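Local structure of isocitrate dehydrogenase [NAD] subunit 2, mitochondrial (Saccharomyces cerevisiae, 3BLX) at residues 131-135 and 238-242; 160-166 and 199-203; 169-173 and 204-210; 183-189 and 216-222. The protein catalyses, with subunit 1 in a hetero-octamer, the NAD+-dependent oxidative decarboxylation of isocitrate to 2-oxoglutarate in the citric acid cycle, and also binds mitochondrial mRNA leaders. All coordinates share one frame. Residue numbers count along the deposited sequence, not the author numbering.

Interaction 1 (131-135 and 238-242); sequences LVLIR and AVSVC
Two extended strands, 131-135 and 238-242, run the same way, a parallel pair of neighbours in the central mixed sheet of the isocitrate/isopropylmalate dehydrogenase fold. In 131-135 phi is -105 to -130° and psi 119 to 147°. The axes come within 4.7 Å and cross at -27°. The register pairs L133 with S240, I134 with V241 and R135 with C242, CA atoms 4.8 to 5.3 Å apart. S240 N donates to V132 O (3.0 Å), I134 N to S240 O (2.7 Å), and C242 N to I134 O (3.2 Å). V241 CA also approaches I134 O at 3.2 Å as a CA-H...O contact. Outward, L131, L133 and R135 make backbone hydrogen bonds with A116, R114 and N112, and V239 with R183 and I185; V241 N probably bonds I185 O. I134 and V241 share one face, I134 CB 3.7 Å from V241 CG1. I134 is chi1 m, chi2 p, and its CD1 lies 3.7 Å from V239 CG1. L133, S240, R135 and C242 share the other face, where L133 CD1 and R135 CB sit 4.1 and 4.0 Å from C242 SG. The R135 guanidinium leads away from strand 238-242, and its NH2 bonds to the hydroxyl of Y142. R135 probably binds substrate. The backbone groups of both strands are largely met by neighbouring strands, while the arginine's charged end extends toward the probable active site.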
loop_
_atom_site.group_PDB
_atom_site.type_symbol
_atom_site.label_atom_id
_atom_site.label_comp_id
_atom_site.label_asym_id
_atom_site.label_seq_id
_atom_site.Cartn_x
_atom_site.Cartn_y
_atom_site.Cartn_z
ATOM N N LEU B 131 -10.054 53.364 -10.353
ATOM C CA LEU B 131 -10.866 52.232 -10.761
ATOM C C LEU B 131 -12.005 51.988 -9.796
ATOM O O LEU B 131 -11.857 52.182 -8.600
ATOM C CB LEU B 131 -9.980 51.001 -10.849
ATOM C CG LEU B 131 -8.938 51.142 -11.946
ATOM C CD1 LEU B 131 -7.846 50.089 -11.850
ATOM C CD2 LEU B 131 -9.631 51.109 -13.295
ATOM N N VAL B 132 -13.147 51.564 -10.321
ATOM C CA VAL B 132 -14.274 51.173 -9.473
ATOM C C VAL B 132 -14.803 49.801 -9.907
ATOM O O VAL B 132 -15.230 49.640 -11.052
ATOM C CB VAL B 132 -15.421 52.219 -9.500
ATOM C CG1 VAL B 132 -16.555 51.771 -8.627
ATOM C CG2 VAL B 132 -14.915 53.543 -9.024
ATOM N N LEU B 133 -14.761 48.822 -8.995
ATOM C CA LEU B 133 -15.262 47.473 -9.255
ATOM C C LEU B 133 -16.391 47.077 -8.297
ATOM O O LEU B 133 -16.235 47.154 -7.094
ATOM C CB LEU B 133 -14.127 46.465 -9.161
ATOM C CG LEU B 133 -14.506 45.000 -9.418
ATOM C CD1 LEU B 133 -15.038 44.836 -10.813
ATOM C CD2 LEU B 133 -13.342 44.057 -9.201
ATOM N N ILE B 134 -17.536 46.679 -8.831
ATOM C CA ILE B 134 -18.608 46.159 -8.004
ATOM C C ILE B 134 -18.690 44.642 -8.242
ATOM O O ILE B 134 -18.794 44.181 -9.369
ATOM C CB ILE B 134 -19.969 46.812 -8.318
ATOM C CG1 ILE B 134 -20.055 48.217 -7.728
ATOM C CG2 ILE B 134 -21.080 46.043 -7.681
ATOM C CD1 ILE B 134 -19.313 49.230 -8.477
ATOM N N ARG B 135 -18.617 43.850 -7.184
ATOM C CA ARG B 135 -18.686 42.415 -7.351
ATOM C C ARG B 135 -19.840 41.808 -6.556
ATOM O O ARG B 135 -20.196 42.316 -5.504
ATOM C CB ARG B 135 -17.346 41.785 -7.000
ATOM C CG ARG B 135 -17.226 41.336 -5.583
ATOM C CD ARG B 135 -16.514 39.960 -5.532
ATOM N NE ARG B 135 -16.114 39.572 -4.178
ATOM C CZ ARG B 135 -15.180 40.197 -3.457
ATOM N NH1 ARG B 135 -14.524 41.249 -3.944
ATOM N NH2 ARG B 135 -14.897 39.775 -2.234
ATOM N N ALA B 238 -15.381 54.577 -16.032
ATOM C CA ALA B 238 -16.237 53.404 -16.027
ATOM C C ALA B 238 -16.377 52.780 -14.669
ATOM O O ALA B 238 -15.531 52.931 -13.784
ATOM C CB ALA B 238 -15.740 52.384 -17.001
ATOM N N VAL B 239 -17.472 52.063 -14.526
ATOM C CA VAL B 239 -17.714 51.209 -13.386
ATOM C C VAL B 239 -17.831 49.745 -13.854
ATOM O O VAL B 239 -18.703 49.403 -14.655
ATOM C CB VAL B 239 -18.988 51.650 -12.713
ATOM C CG1 VAL B 239 -19.641 50.515 -11.965
ATOM C CG2 VAL B 239 -18.677 52.773 -11.795
ATOM N N SER B 240 -16.933 48.893 -13.382
ATOM C CA SER B 240 -16.996 47.468 -13.722
ATOM C C SER B 240 -17.892 46.638 -12.777
ATOM O O SER B 240 -17.831 46.803 -11.558
ATOM C CB SER B 240 -15.591 46.901 -13.727
ATOM O OG SER B 240 -14.747 47.667 -14.552
ATOM N N VAL B 241 -18.747 45.776 -13.329
ATOM C CA VAL B 241 -19.332 44.692 -12.532
ATOM C C VAL B 241 -18.875 43.303 -12.974
ATOM O O VAL B 241 -18.654 43.053 -14.138
ATOM C CB VAL B 241 -20.836 44.660 -12.603
ATOM C CG1 VAL B 241 -21.425 45.185 -11.356
ATOM C CG2 VAL B 241 -21.304 45.357 -13.845
ATOM N N CYS B 242 -18.790 42.374 -12.041
ATOM C CA CYS B 242 -18.495 40.992 -12.421
ATOM C C CYS B 242 -19.183 40.021 -11.501
ATOM O O CYS B 242 -19.598 40.392 -10.386
ATOM C CB CYS B 242 -16.998 40.744 -12.407
ATOM S SG CYS B 242 -16.264 40.971 -10.785
#

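Interaction 2 (160-166 and 199-203); sequences ITRDASE and LFVNV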
loop_
_atom_site.group_PDB
_atom_site.type_symbol
_atom_site.label_atom_id
_atom_site.label_comp_id
_atom_site.label_asym_id
_atom_site.label_seq_id
_atom_site.Cartn_x
_atom_site.Cartn_y
_atom_site.Cartn_z
ATOM N N ILE B 160 -25.151 30.241 -9.999
ATOM C CA ILE B 160 -25.409 31.648 -10.328
ATOM C C ILE B 160 -26.895 31.845 -10.687
ATOM O O ILE B 160 -27.458 31.048 -11.417
ATOM C CB ILE B 160 -24.449 32.178 -11.438
ATOM C CG1 ILE B 160 -24.329 33.686 -11.380
ATOM C CG2 ILE B 160 -24.927 31.816 -12.807
ATOM C CD1 ILE B 160 -23.651 34.264 -12.604
ATOM N N THR B 161 -27.538 32.878 -10.153
ATOM C CA THR B 161 -28.970 33.097 -10.416
ATOM C C THR B 161 -29.241 34.445 -11.051
ATOM O O THR B 161 -28.515 35.400 -10.803
ATOM C CB THR B 161 -29.864 32.999 -9.146
ATOM O OG1 THR B 161 -29.566 34.075 -8.244
ATOM C CG2 THR B 161 -29.707 31.659 -8.437
ATOM N N ARG B 162 -30.298 34.501 -11.862
ATOM C CA ARG B 162 -30.777 35.740 -12.468
ATOM C C ARG B 162 -31.074 36.782 -11.384
ATOM O O ARG B 162 -30.611 37.911 -11.478
ATOM C CB ARG B 162 -32.006 35.467 -13.352
ATOM C CG ARG B 162 -33.001 36.613 -13.426
ATOM C CD ARG B 162 -33.978 36.453 -14.583
ATOM N NE ARG B 162 -33.463 36.995 -15.842
ATOM C CZ ARG B 162 -32.717 36.303 -16.703
ATOM N NH1 ARG B 162 -32.394 35.041 -16.431
ATOM N NH2 ARG B 162 -32.290 36.866 -17.829
ATOM N N ASP B 163 -31.795 36.396 -10.332
ATOM C CA ASP B 163 -32.149 37.344 -9.266
ATOM C C ASP B 163 -30.934 38.044 -8.654
ATOM O O ASP B 163 -30.885 39.263 -8.583
ATOM C CB ASP B 163 -32.965 36.660 -8.165
ATOM C CG ASP B 163 -34.395 36.334 -8.591
ATOM O OD1 ASP B 163 -34.815 36.775 -9.689
ATOM O OD2 ASP B 163 -35.099 35.638 -7.816
ATOM N N ALA B 164 -29.956 37.279 -8.207
ATOM C CA ALA B 164 -28.826 37.867 -7.508
ATOM C C ALA B 164 -28.019 38.743 -8.440
ATOM O O ALA B 164 -27.403 39.713 -7.999
ATOM C CB ALA B 164 -27.942 36.783 -6.907
ATOM N N SER B 165 -28.014 38.381 -9.720
ATOM C CA SER B 165 -27.295 39.130 -10.745
ATOM C C SER B 165 -27.994 40.468 -11.101
ATOM O O SER B 165 -27.339 41.491 -11.244
ATOM C CB SER B 165 -27.123 38.266 -12.003
ATOM O OG SER B 165 -26.174 37.250 -11.786
ATOM N N GLU B 166 -29.317 40.437 -11.258
ATOM C CA GLU B 166 -30.117 41.627 -11.514
ATOM C C GLU B 166 -30.281 42.309 -10.196
ATOM O O GLU B 166 -31.348 42.262 -9.590
ATOM C CB GLU B 166 -31.490 41.228 -12.060
ATOM C CG GLU B 166 -32.537 42.342 -12.121
ATOM C CD GLU B 166 -33.982 41.813 -12.228
ATOM O OE1 GLU B 166 -34.180 40.610 -12.559
ATOM O OE2 GLU B 166 -34.918 42.618 -11.981
ATOM N N LEU B 199 -25.695 34.243 -18.811
ATOM C CA LEU B 199 -26.884 34.670 -18.077
ATOM C C LEU B 199 -26.638 36.018 -17.438
ATOM O O LEU B 199 -27.526 36.865 -17.359
ATOM C CB LEU B 199 -27.292 33.621 -17.028
ATOM C CG LEU B 199 -28.286 34.019 -15.936
ATOM C CD1 LEU B 199 -28.935 32.785 -15.381
ATOM C CD2 LEU B 199 -27.615 34.792 -14.805
ATOM N N PHE B 200 -25.412 36.212 -16.978
ATOM C CA PHE B 200 -25.025 37.447 -16.337
ATOM C C PHE B 200 -25.040 38.588 -17.334
ATOM O O PHE B 200 -25.520 39.650 -17.013
ATOM C CB PHE B 200 -23.642 37.294 -15.734
ATOM C CG PHE B 200 -23.271 38.383 -14.779
ATOM C CD1 PHE B 200 -23.785 38.398 -13.492
ATOM C CD2 PHE B 200 -22.388 39.378 -15.155
ATOM C CE1 PHE B 200 -23.434 39.399 -12.586
ATOM C CE2 PHE B 200 -22.031 40.380 -14.258
ATOM C CZ PHE B 200 -22.558 40.388 -12.968
ATOM N N VAL B 201 -24.520 38.356 -18.541
ATOM C CA VAL B 201 -24.520 39.361 -19.602
ATOM C C VAL B 201 -25.938 39.684 -20.085
ATOM O O VAL B 201 -26.257 40.834 -20.308
ATOM C CB VAL B 201 -23.653 38.934 -20.809
ATOM C CG1 VAL B 201 -23.921 39.839 -22.013
ATOM C CG2 VAL B 201 -22.176 38.966 -20.445
ATOM N N ASN B 202 -26.790 38.674 -20.234
ATOM C CA ASN B 202 -28.168 38.896 -20.662
ATOM C C ASN B 202 -28.928 39.747 -19.673
ATOM O O ASN B 202 -29.710 40.589 -20.058
ATOM C CB ASN B 202 -28.935 37.584 -20.883
ATOM C CG ASN B 202 -28.534 36.879 -22.163
ATOM O OD1 ASN B 202 -27.789 37.424 -22.980
ATOM N ND2 ASN B 202 -29.022 35.652 -22.337
ATOM N N VAL B 203 -28.709 39.506 -18.393
ATOM C CA VAL B 203 -29.361 40.269 -17.348
ATOM C C VAL B 203 -28.910 41.736 -17.410
ATOM O O VAL B 203 -29.682 42.651 -17.132
ATOM C CB VAL B 203 -29.029 39.658 -15.980
ATOM C CG1 VAL B 203 -29.149 40.679 -14.876
ATOM C CG2 VAL B 203 -29.916 38.497 -15.713
#
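The segment 160-166 changes from strand to helix, with T161 at the N-cap. T161 OG1 accepts from A164 N at 3.2 Å. The first turn, 162-166, crosses helix 199-203 at -51°, with the axes 9.5 Å apart. The closest backbone approach pairs E166 with V203, CA to CA 6.0 Å. L199 and V203, one turn apart, point at the first helix. L199 CD2 lies 4.0 Å from R162 N and 4.2 Å from S165 OG. V203 CG1 meets E166 CA at 3.6 Å, and V203 CG2 lies over one face of the R162 guanidinium, 3.6 Å from NH2. I160 CD1 is 4.2 Å from F200 CD1. S165 OG meets the edge of the F200 ring, 3.2 Å from CD1. Two helices of the fold thus pack beside the interface with subunit 1, where I160 and T161 extend the antiparallel sheet into that chain. No hydrogen bond links the segments. The contact rests on van der Waals packing, apolar for the most part. T161 OG1 caps the helix and also bonds E139; S165 OG bonds back to T161 O (3.1 Å).

Interaction 3 (169-173 and 204-210); sequences IRYAF and AKELSKE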
loop_
_atom_site.group_PDB
_atom_site.type_symbol
_atom_site.label_atom_id
_atom_site.label_comp_id
_atom_site.label_asym_id
_atom_site.label_seq_id
_atom_site.Cartn_x
_atom_site.Cartn_y
_atom_site.Cartn_z
ATOM N N ILE B 169 -26.143 44.237 -10.710
ATOM C CA ILE B 169 -26.078 44.946 -11.967
ATOM C C ILE B 169 -26.903 46.236 -11.882
ATOM O O ILE B 169 -26.432 47.294 -12.293
ATOM C CB ILE B 169 -26.439 44.051 -13.148
ATOM C CG1 ILE B 169 -25.376 42.962 -13.283
ATOM C CG2 ILE B 169 -26.508 44.850 -14.424
ATOM C CD1 ILE B 169 -25.662 41.951 -14.350
ATOM N N ARG B 170 -28.100 46.174 -11.310
ATOM C CA ARG B 170 -28.843 47.416 -11.025
ATOM C C ARG B 170 -27.968 48.368 -10.236
ATOM O O ARG B 170 -27.790 49.514 -10.622
ATOM C CB ARG B 170 -30.144 47.186 -10.238
ATOM C CG ARG B 170 -31.317 46.802 -11.085
ATOM C CD ARG B 170 -32.610 47.263 -10.475
ATOM N NE ARG B 170 -33.524 47.634 -11.546
ATOM C CZ ARG B 170 -34.310 46.769 -12.162
ATOM N NH1 ARG B 170 -34.304 45.492 -11.786
ATOM N NH2 ARG B 170 -35.102 47.173 -13.137
ATOM N N TYR B 171 -27.414 47.879 -9.136
ATOM C CA TYR B 171 -26.620 48.714 -8.267
ATOM C C TYR B 171 -25.453 49.303 -9.011
ATOM O O TYR B 171 -25.067 50.423 -8.736
ATOM C CB TYR B 171 -26.124 47.948 -7.041
ATOM C CG TYR B 171 -25.436 48.846 -6.046
ATOM C CD1 TYR B 171 -26.156 49.488 -5.046
ATOM C CD2 TYR B 171 -24.071 49.077 -6.122
ATOM C CE1 TYR B 171 -25.536 50.323 -4.145
ATOM C CE2 TYR B 171 -23.439 49.925 -5.228
ATOM C CZ TYR B 171 -24.182 50.542 -4.245
ATOM O OH TYR B 171 -23.560 51.382 -3.353
ATOM N N ALA B 172 -24.902 48.571 -9.970
ATOM C CA ALA B 172 -23.728 49.062 -10.683
ATOM C C ALA B 172 -24.105 50.225 -11.543
ATOM O O ALA B 172 -23.335 51.160 -11.687
ATOM C CB ALA B 172 -23.094 47.986 -11.534
ATOM N N PHE B 173 -25.282 50.142 -12.141
ATOM C CA PHE B 173 -25.801 51.245 -12.943
ATOM C C PHE B 173 -26.051 52.495 -12.074
ATOM O O PHE B 173 -25.476 53.541 -12.315
ATOM C CB PHE B 173 -27.073 50.821 -13.683
ATOM C CG PHE B 173 -26.811 50.045 -14.947
ATOM C CD1 PHE B 173 -27.321 48.759 -15.123
ATOM C CD2 PHE B 173 -26.055 50.597 -15.966
ATOM C CE1 PHE B 173 -27.080 48.053 -16.296
ATOM C CE2 PHE B 173 -25.811 49.884 -17.139
ATOM C CZ PHE B 173 -26.322 48.606 -17.297
ATOM N N ALA B 204 -27.653 41.950 -17.784
ATOM C CA ALA B 204 -27.103 43.284 -17.926
ATOM C C ALA B 204 -27.710 44.026 -19.110
ATOM O O ALA B 204 -27.920 45.231 -19.047
ATOM C CB ALA B 204 -25.591 43.212 -18.074
ATOM N N LYS B 205 -27.961 43.307 -20.199
ATOM C CA LYS B 205 -28.530 43.905 -21.404
ATOM C C LYS B 205 -30.006 44.293 -21.226
ATOM O O LYS B 205 -30.493 45.234 -21.848
ATOM C CB LYS B 205 -28.339 42.973 -22.596
ATOM C CG LYS B 205 -26.894 42.878 -23.053
ATOM C CD LYS B 205 -26.758 41.975 -24.273
ATOM C CE LYS B 205 -25.335 41.991 -24.813
ATOM N NZ LYS B 205 -25.200 41.228 -26.084
ATOM N N GLU B 206 -30.697 43.576 -20.348
ATOM C CA GLU B 206 -32.114 43.792 -20.066
ATOM C C GLU B 206 -32.291 45.052 -19.249
ATOM O O GLU B 206 -33.296 45.750 -19.366
ATOM C CB GLU B 206 -32.667 42.620 -19.255
ATOM C CG GLU B 206 -34.113 42.267 -19.532
ATOM C CD GLU B 206 -34.284 41.481 -20.826
ATOM O OE1 GLU B 206 -33.594 40.447 -21.016
ATOM O OE2 GLU B 206 -35.122 41.900 -21.651
ATOM N N LEU B 207 -31.310 45.322 -18.392
ATOM C CA LEU B 207 -31.345 46.485 -17.522
ATOM C C LEU B 207 -30.801 47.695 -18.247
ATOM O O LEU B 207 -31.029 48.821 -17.823
ATOM C CB LEU B 207 -30.499 46.236 -16.286
ATOM C CG LEU B 207 -30.945 45.095 -15.388
ATOM C CD1 LEU B 207 -30.038 45.000 -14.171
ATOM C CD2 LEU B 207 -32.400 45.285 -14.978
ATOM N N SER B 208 -30.081 47.443 -19.335
ATOM C CA SER B 208 -29.426 48.479 -20.117
ATOM C C SER B 208 -30.429 49.554 -20.570
ATOM O O SER B 208 -30.097 50.751 -20.632
ATOM C CB SER B 208 -28.725 47.826 -21.316
ATOM O OG SER B 208 -27.911 48.738 -22.017
ATOM N N LYS B 209 -31.656 49.110 -20.848
ATOM C CA LYS B 209 -32.697 49.954 -21.405
ATOM C C LYS B 209 -33.380 50.818 -20.361
ATOM O O LYS B 209 -33.966 51.833 -20.708
ATOM C CB LYS B 209 -33.728 49.122 -22.178
ATOM C CG LYS B 209 -34.422 48.043 -21.371
ATOM C CD LYS B 209 -34.881 46.921 -22.297
ATOM C CE LYS B 209 -33.773 46.530 -23.291
ATOM N NZ LYS B 209 -34.116 45.312 -24.087
ATOM N N GLU B 210 -33.298 50.422 -19.096
ATOM C CA GLU B 210 -33.823 51.246 -18.012
ATOM C C GLU B 210 -32.825 52.282 -17.534
ATOM O O GLU B 210 -33.092 53.012 -16.591
ATOM C CB GLU B 210 -34.266 50.406 -16.833
ATOM C CG GLU B 210 -35.162 49.270 -17.213
ATOM C CD GLU B 210 -35.637 48.509 -16.007
ATOM O OE1 GLU B 210 -35.850 49.163 -14.958
ATOM O OE2 GLU B 210 -35.796 47.269 -16.111
#
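R170 and E210 form a salt bridge, with R170 NH2 donating to E210 OE1 at 2.8 Å, at the edge of the guanidinium. R170 has a second acidic partner, since NH1 bridges to E166 one turn earlier, and NE makes a weak hydrogen bond to the hydroxyl of Y211. L207 CD2 covers one face of the same guanidinium, 3.7 Å from R170 CZ, so the charge sits over an apolar side chain. Next to this pair, L207 lies between I169 and F173. L207 CD1 is 3.5 Å from I169 CG2, and L207 CB is 3.9 Å from F173 CE1. I169 faces A204, with their CA atoms 6.3 Å apart and I169 CD1 3.9 Å from A204 CB. The F173 ring presents its edge to A204 O, with CE1 at 4.0 Å. The axes of 169-173 and 204-208 cross at -45°, 10.2 Å apart. Both helices pack on the same face of the central sheet: F173 and A204 reach L216 on strand 215-220, and also touch V184 and V186 respectively on strand 183-188.

Interaction 4 (183-189 and 216-222); sequences RVIVVHK and LETELID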
loop_
_atom_site.group_PDB
_atom_site.type_symbol
_atom_site.label_atom_id
_atom_site.label_comp_id
_atom_site.label_asym_id
_atom_site.label_seq_id
_atom_site.Cartn_x
_atom_site.Cartn_y
_atom_site.Cartn_z
ATOM N N ARG B 183 -19.874 54.879 -18.582
ATOM C CA ARG B 183 -19.891 53.445 -18.934
ATOM C C ARG B 183 -19.970 52.512 -17.749
ATOM O O ARG B 183 -19.273 52.707 -16.765
ATOM C CB ARG B 183 -18.634 53.039 -19.706
ATOM C CG ARG B 183 -18.120 54.048 -20.668
ATOM C CD ARG B 183 -16.612 53.999 -20.643
ATOM N NE ARG B 183 -16.059 52.826 -21.309
ATOM C CZ ARG B 183 -14.789 52.444 -21.212
ATOM N NH1 ARG B 183 -13.949 53.131 -20.457
ATOM N NH2 ARG B 183 -14.358 51.374 -21.865
ATOM N N VAL B 184 -20.811 51.485 -17.847
ATOM C CA VAL B 184 -20.643 50.330 -16.976
ATOM C C VAL B 184 -20.213 49.162 -17.832
ATOM O O VAL B 184 -20.815 48.858 -18.853
ATOM C CB VAL B 184 -21.868 49.995 -16.110
ATOM C CG1 VAL B 184 -22.795 51.200 -15.991
ATOM C CG2 VAL B 184 -22.578 48.801 -16.644
ATOM N N ILE B 185 -19.101 48.574 -17.437
ATOM C CA ILE B 185 -18.528 47.431 -18.125
ATOM C C ILE B 185 -18.806 46.131 -17.367
ATOM O O ILE B 185 -18.377 45.974 -16.221
ATOM C CB ILE B 185 -17.020 47.611 -18.245
ATOM C CG1 ILE B 185 -16.725 48.905 -19.016
ATOM C CG2 ILE B 185 -16.400 46.394 -18.874
ATOM C CD1 ILE B 185 -15.270 49.231 -19.104
ATOM N N VAL B 186 -19.548 45.221 -17.987
ATOM C CA VAL B 186 -19.696 43.888 -17.438
ATOM C C VAL B 186 -18.497 43.060 -17.882
ATOM O O VAL B 186 -18.221 42.961 -19.076
ATOM C CB VAL B 186 -20.973 43.193 -17.915
ATOM C CG1 VAL B 186 -20.884 41.748 -17.574
ATOM C CG2 VAL B 186 -22.187 43.784 -17.260
ATOM N N VAL B 187 -17.776 42.504 -16.908
ATOM C CA VAL B 187 -16.639 41.607 -17.144
ATOM C C VAL B 187 -17.062 40.141 -16.973
ATOM O O VAL B 187 -17.724 39.788 -15.997
ATOM C CB VAL B 187 -15.457 41.927 -16.203
ATOM C CG1 VAL B 187 -14.378 40.883 -16.305
ATOM C CG2 VAL B 187 -14.874 43.254 -16.553
ATOM N N HIS B 188 -16.691 39.295 -17.927
ATOM C CA HIS B 188 -17.139 37.919 -17.932
ATOM C C HIS B 188 -16.114 37.077 -18.660
ATOM O O HIS B 188 -15.170 37.613 -19.218
ATOM C CB HIS B 188 -18.476 37.825 -18.645
ATOM C CG HIS B 188 -18.404 38.232 -20.078
ATOM N ND1 HIS B 188 -18.417 37.319 -21.108
ATOM C CD2 HIS B 188 -18.276 39.452 -20.654
ATOM C CE1 HIS B 188 -18.318 37.958 -22.260
ATOM N NE2 HIS B 188 -18.223 39.252 -22.011
ATOM N N LYS B 189 -16.294 35.757 -18.638
ATOM C CA LYS B 189 -15.425 34.810 -19.355
ATOM C C LYS B 189 -16.192 34.252 -20.580
ATOM O O LYS B 189 -17.410 34.405 -20.664
ATOM C CB LYS B 189 -14.944 33.690 -18.421
ATOM C CG LYS B 189 -13.460 33.353 -18.518
ATOM C CD LYS B 189 -12.990 33.323 -19.975
ATOM C CE LYS B 189 -11.864 32.313 -20.206
ATOM N NZ LYS B 189 -10.601 32.631 -19.485
ATOM N N LEU B 216 -23.617 50.646 -21.674
ATOM C CA LEU B 216 -23.187 49.301 -21.298
ATOM C C LEU B 216 -22.205 48.707 -22.302
ATOM O O LEU B 216 -22.548 48.497 -23.462
ATOM C CB LEU B 216 -24.397 48.368 -21.178
ATOM C CG LEU B 216 -24.064 46.907 -20.888
ATOM C CD1 LEU B 216 -23.383 46.838 -19.542
ATOM C CD2 LEU B 216 -25.297 46.014 -20.887
ATOM N N GLU B 217 -20.985 48.434 -21.858
ATOM C CA GLU B 217 -20.062 47.622 -22.654
ATOM C C GLU B 217 -19.856 46.299 -21.951
ATOM O O GLU B 217 -19.955 46.223 -20.720
ATOM C CB GLU B 217 -18.711 48.311 -22.827
ATOM C CG GLU B 217 -18.814 49.778 -23.241
ATOM C CD GLU B 217 -17.460 50.433 -23.447
ATOM O OE1 GLU B 217 -16.428 49.738 -23.289
ATOM O OE2 GLU B 217 -17.432 51.642 -23.770
ATOM N N THR B 218 -19.573 45.257 -22.727
ATOM C CA THR B 218 -19.154 43.979 -22.153
ATOM C C THR B 218 -17.708 43.698 -22.536
ATOM O O THR B 218 -17.270 44.063 -23.636
ATOM C CB THR B 218 -20.056 42.802 -22.601
ATOM O OG1 THR B 218 -19.893 42.565 -24.007
ATOM C CG2 THR B 218 -21.529 43.075 -22.263
ATOM N N GLU B 219 -16.960 43.055 -21.640
ATOM C CA GLU B 219 -15.562 42.770 -21.947
ATOM C C GLU B 219 -15.089 41.420 -21.395
ATOM O O GLU B 219 -15.455 41.064 -20.277
ATOM C CB GLU B 219 -14.704 43.913 -21.415
ATOM C CG GLU B 219 -13.431 44.154 -22.198
ATOM C CD GLU B 219 -12.869 45.548 -21.943
ATOM O OE1 GLU B 219 -13.230 46.175 -20.915
ATOM O OE2 GLU B 219 -12.069 46.024 -22.777
ATOM N N LEU B 220 -14.292 40.682 -22.173
ATOM C CA LEU B 220 -13.737 39.407 -21.717
ATOM C C LEU B 220 -12.787 39.718 -20.597
ATOM O O LEU B 220 -12.024 40.662 -20.704
ATOM C CB LEU B 220 -12.977 38.673 -22.826
ATOM C CG LEU B 220 -13.753 37.839 -23.846
ATOM C CD1 LEU B 220 -12.798 36.965 -24.669
ATOM C CD2 LEU B 220 -14.823 36.990 -23.162
ATOM N N ILE B 221 -12.830 38.936 -19.529
ATOM C CA ILE B 221 -11.951 39.206 -18.411
ATOM C C ILE B 221 -10.492 39.187 -18.879
ATOM O O ILE B 221 -9.711 39.991 -18.422
ATOM C CB ILE B 221 -12.179 38.242 -17.259
ATOM C CG1 ILE B 221 -11.435 38.736 -16.023
ATOM C CG2 ILE B 221 -11.736 36.863 -17.659
ATOM C CD1 ILE B 221 -11.426 37.798 -14.890
ATOM N N ASP B 222 -10.149 38.322 -19.830
ATOM C CA ASP B 222 -8.804 38.326 -20.430
ATOM C C ASP B 222 -8.414 39.720 -20.927
ATOM O O ASP B 222 -7.317 40.191 -20.662
ATOM C CB ASP B 222 -8.701 37.392 -21.639
ATOM C CG ASP B 222 -9.161 35.977 -21.359
ATOM O OD1 ASP B 222 -10.159 35.793 -20.636
ATOM O OD2 ASP B 222 -8.530 35.042 -21.903
#
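Strands 183-188 and 216-220 run parallel; their axes approach to 4.6 Å and cross at -29°. L216 CD1 fits between V184 and V186, 3.6 Å from V184 CG2 and 4.0 Å from V186 CG2. On the other face, I185 CG2 packs on the carboxylate of E219, 3.8 Å from OE1. E219 has its own partners in Y235 and K227. At one end R183 folds over to E217 in a two-pronged salt bridge: R183 NE to E217 OE2 3.1 Å, NH2 to OE1 3.0 Å. Near the C-terminal end of the pair, V187 CG1 presses on I221 CB, in the first helix residue (3.6 Å), and H188 CE1 meets L220 CD2 (3.7 Å). The backbone ladder runs from E217 N to V184 O (3.0 Å) through to I221 N to H188 O (2.7 Å). K189, probably critical for catalysis, and D222, probably a metal and substrate ligand, form a weak salt bridge, K189 NZ to D222 OD1 3.4 Å. Both also meet T241 of subunit 1, at the subunit interface. The strands belong to a beta-alpha-beta unit whose crossover is helix 195-208. Helices 162-178 and 195-208 cover the V184 and V186 face, and helix 244-258 packs against V187 and I221.

In the fold
Interactions 1 and 4 are neighbouring parts of one sheet, their centres 9 Å apart. Strand 238-242 joins them: V239 O lies 2.9 Å from I185 N, a probable hydrogen bond. Interactions 2 and 3 are successive parts of one helix pair, their centres 10 Å apart, meeting where V203 CG1 touches I169 CD1 at 3.7 Å. That pair lies on the sheet. F200 CZ reaches C242 C at 3.7 Å, A172 CB reaches V241 CG1 at 3.3 Å, and F173 CD2 reaches V184 CG1 at 3.3 Å. R135 of interaction 1 belongs with Y142 and D248 of this chain. K189 and D222 of interaction 4 lie at the interface with subunit 1, consistent with sites shared between subunits.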